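Local atomic coordinates of DNA damage response protein Rtt109, putative (Neosartorya fumigata, PDB entry 5ZB9), a protein that probably transfers acetyl groups from acetyl-CoA to lysines of histone H3 in DNA replication and the DNA damage response. Residues L147-I152 with F430-D435. Sequence-based numbering, arbitrary orientation.
Sequences LFPGSI and FLIDQD
The Phe148 ring meets Leu431 obliquely, its CE1 lying 3.8 Å from CD2 and 4.1 Å from CD1, while Leu147 CB sits over the centre of one ring face, 3.7 Å above the plane. Phe436, which follows directly on 430-435, adds an edge-to-face ring contact with Phe148. Leu431 holds CG anti to its backbone N (chi1 -177°), and its two methyl branches reach the same corner of the ring. The Phe430 ring takes no part in the contact; over one of its faces, offset toward the rim, lies Gln434 NE2, which donates to Phe430 O at 2.9 Å with a C=O...N angle of 142°.

Pro149 fits against the end of helix 421-432. Its CG lies 4.2 Å from Ile432 CG2 and its CD 3.4 Å from Ile432 O, more loosely near Gln434 O, so the ring packs against backbone carbonyls as well as the Ile432 methyl. Just beyond, backbone hydrogen bonding joins Pro149 to Phe436.

Phe148 to Ser151 form a type II beta turn, with Gly150 at its third position (phi 89°). The contact thus joins a helix C-terminus to a turn in the loop between strand 133-140 and helix 162-177 of the Rtt109 acetyltransferase fold. The Leu147 and Phe148 side chains lie about 6 Å from those of Ala94 and Ser96, respectively, which bind CoA in another structure of this protein; none is bound here.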
loop_
_atom_site.group_PDB
_atom_site.type_symbol
_atom_site.label_atom_id
_atom_site.label_comp_id
_atom_site.label_asym_id
_atom_site.label_seq_id
_atom_site.Cartn_x
_atom_site.Cartn_y
_atom_site.Cartn_z
ATOM N N LEU A 147 -1.228 -4.927 -14.536
ATOM C CA LEU A 147 -0.248 -4.074 -15.196
ATOM C C LEU A 147 0.294 -4.531 -16.538
ATOM O O LEU A 147 0.134 -3.827 -17.525
ATOM C CB LEU A 147 0.925 -3.831 -14.251
ATOM C CG LEU A 147 0.623 -2.759 -13.210
ATOM C CD1 LEU A 147 1.891 -2.372 -12.475
ATOM C CD2 LEU A 147 -0.022 -1.546 -13.866
ATOM N N PHE A 148 0.947 -5.682 -16.583
ATOM C CA PHE A 148 1.713 -6.031 -17.779
ATOM C C PHE A 148 1.251 -7.332 -18.431
ATOM O O PHE A 148 1.765 -8.407 -18.127
ATOM C CB PHE A 148 3.199 -6.112 -17.429
ATOM C CG PHE A 148 3.714 -4.888 -16.738
ATOM C CD1 PHE A 148 3.668 -3.652 -17.368
ATOM C CD2 PHE A 148 4.243 -4.966 -15.456
ATOM C CE1 PHE A 148 4.141 -2.513 -16.740
ATOM C CE2 PHE A 148 4.726 -3.832 -14.825
ATOM C CZ PHE A 148 4.668 -2.600 -15.469
ATOM N N PRO A 149 0.279 -7.230 -19.348
ATOM C CA PRO A 149 -0.285 -8.426 -19.978
ATOM C C PRO A 149 0.696 -9.106 -20.924
ATOM O O PRO A 149 1.421 -8.457 -21.683
ATOM C CB PRO A 149 -1.496 -7.879 -20.743
ATOM C CG PRO A 149 -1.800 -6.574 -20.075
ATOM C CD PRO A 149 -0.453 -6.019 -19.749
ATOM N N GLY A 150 0.715 -10.430 -20.865
ATOM C CA GLY A 150 1.586 -11.203 -21.720
ATOM C C GLY A 150 2.942 -11.433 -21.088
ATOM O O GLY A 150 3.647 -12.379 -21.450
ATOM N N SER A 151 3.307 -10.575 -20.136
ATOM C CA SER A 151 4.572 -10.728 -19.433
ATOM C C SER A 151 4.600 -12.061 -18.689
ATOM O O SER A 151 5.670 -12.574 -18.356
ATOM C CB SER A 151 4.804 -9.566 -18.460
ATOM O OG SER A 151 3.823 -9.542 -17.439
ATOM N N ILE A 152 3.417 -12.618 -18.436
ATOM C CA ILE A 152 3.312 -13.922 -17.785
ATOM C C ILE A 152 3.889 -15.022 -18.686
ATOM O O ILE A 152 4.394 -16.037 -18.199
ATOM C CB ILE A 152 1.842 -14.256 -17.404
ATOM C CG1 ILE A 152 1.788 -15.497 -16.508
ATOM C CG2 ILE A 152 0.966 -14.415 -18.647
ATOM C CD1 ILE A 152 0.410 -15.828 -15.994
ATOM N N PHE A 430 -3.692 2.697 -21.002
ATOM C CA PHE A 430 -2.836 2.570 -22.177
ATOM C C PHE A 430 -1.769 1.510 -21.932
ATOM O O PHE A 430 -1.498 0.672 -22.792
ATOM C CB PHE A 430 -2.179 3.909 -22.525
ATOM C CG PHE A 430 -1.382 3.878 -23.802
ATOM C CD1 PHE A 430 -1.972 4.222 -25.014
ATOM C CD2 PHE A 430 -0.045 3.504 -23.795
ATOM C CE1 PHE A 430 -1.244 4.193 -26.189
ATOM C CE2 PHE A 430 0.690 3.463 -24.973
ATOM C CZ PHE A 430 0.090 3.811 -26.170
ATOM N N LEU A 431 -1.170 1.553 -20.749
ATOM C CA LEU A 431 -0.117 0.621 -20.385
ATOM C C LEU A 431 -0.643 -0.808 -20.360
ATOM O O LEU A 431 0.015 -1.735 -20.827
ATOM C CB LEU A 431 0.475 0.999 -19.023
ATOM C CG LEU A 431 1.647 0.159 -18.506
ATOM C CD1 LEU A 431 2.782 0.099 -19.531
ATOM C CD2 LEU A 431 2.145 0.706 -17.169
ATOM N N ILE A 432 -1.838 -0.973 -19.810
ATOM C CA ILE A 432 -2.462 -2.283 -19.708
ATOM C C ILE A 432 -2.802 -2.827 -21.095
ATOM O O ILE A 432 -2.764 -4.029 -21.319
ATOM C CB ILE A 432 -3.733 -2.221 -18.833
ATOM C CG1 ILE A 432 -3.373 -1.791 -17.411
ATOM C CG2 ILE A 432 -4.445 -3.563 -18.803
ATOM C CD1 ILE A 432 -4.576 -1.615 -16.511
ATOM N N ASP A 433 -3.103 -1.939 -22.036
ATOM C CA ASP A 433 -3.442 -2.360 -23.395
ATOM C C ASP A 433 -2.232 -2.765 -24.238
ATOM O O ASP A 433 -2.382 -3.055 -25.424
ATOM C CB ASP A 433 -4.198 -1.248 -24.128
ATOM C CG ASP A 433 -5.565 -0.970 -23.527
ATOM O OD1 ASP A 433 -6.075 -1.826 -22.765
ATOM O OD2 ASP A 433 -6.133 0.107 -23.824
ATOM N N GLN A 434 -1.041 -2.783 -23.646
ATOM C CA GLN A 434 0.164 -3.064 -24.420
ATOM C C GLN A 434 0.568 -4.525 -24.315
ATOM O O GLN A 434 -0.130 -5.322 -23.699
ATOM C CB GLN A 434 1.317 -2.162 -23.973
ATOM C CG GLN A 434 0.985 -0.687 -24.048
ATOM C CD GLN A 434 0.555 -0.252 -25.440
ATOM O OE1 GLN A 434 1.240 -0.528 -26.421
ATOM N NE2 GLN A 434 -0.580 0.432 -25.529
ATOM N N ASP A 435 1.704 -4.862 -24.921
ATOM C CA ASP A 435 2.151 -6.247 -24.964
ATOM C C ASP A 435 3.573 -6.383 -24.438
ATOM O O ASP A 435 4.452 -5.589 -24.758
ATOM C CB ASP A 435 2.051 -6.803 -26.389
ATOM C CG ASP A 435 0.613 -7.082 -26.811
ATOM O OD1 ASP A 435 -0.255 -7.241 -25.924
ATOM O OD2 ASP A 435 0.350 -7.151 -28.033
#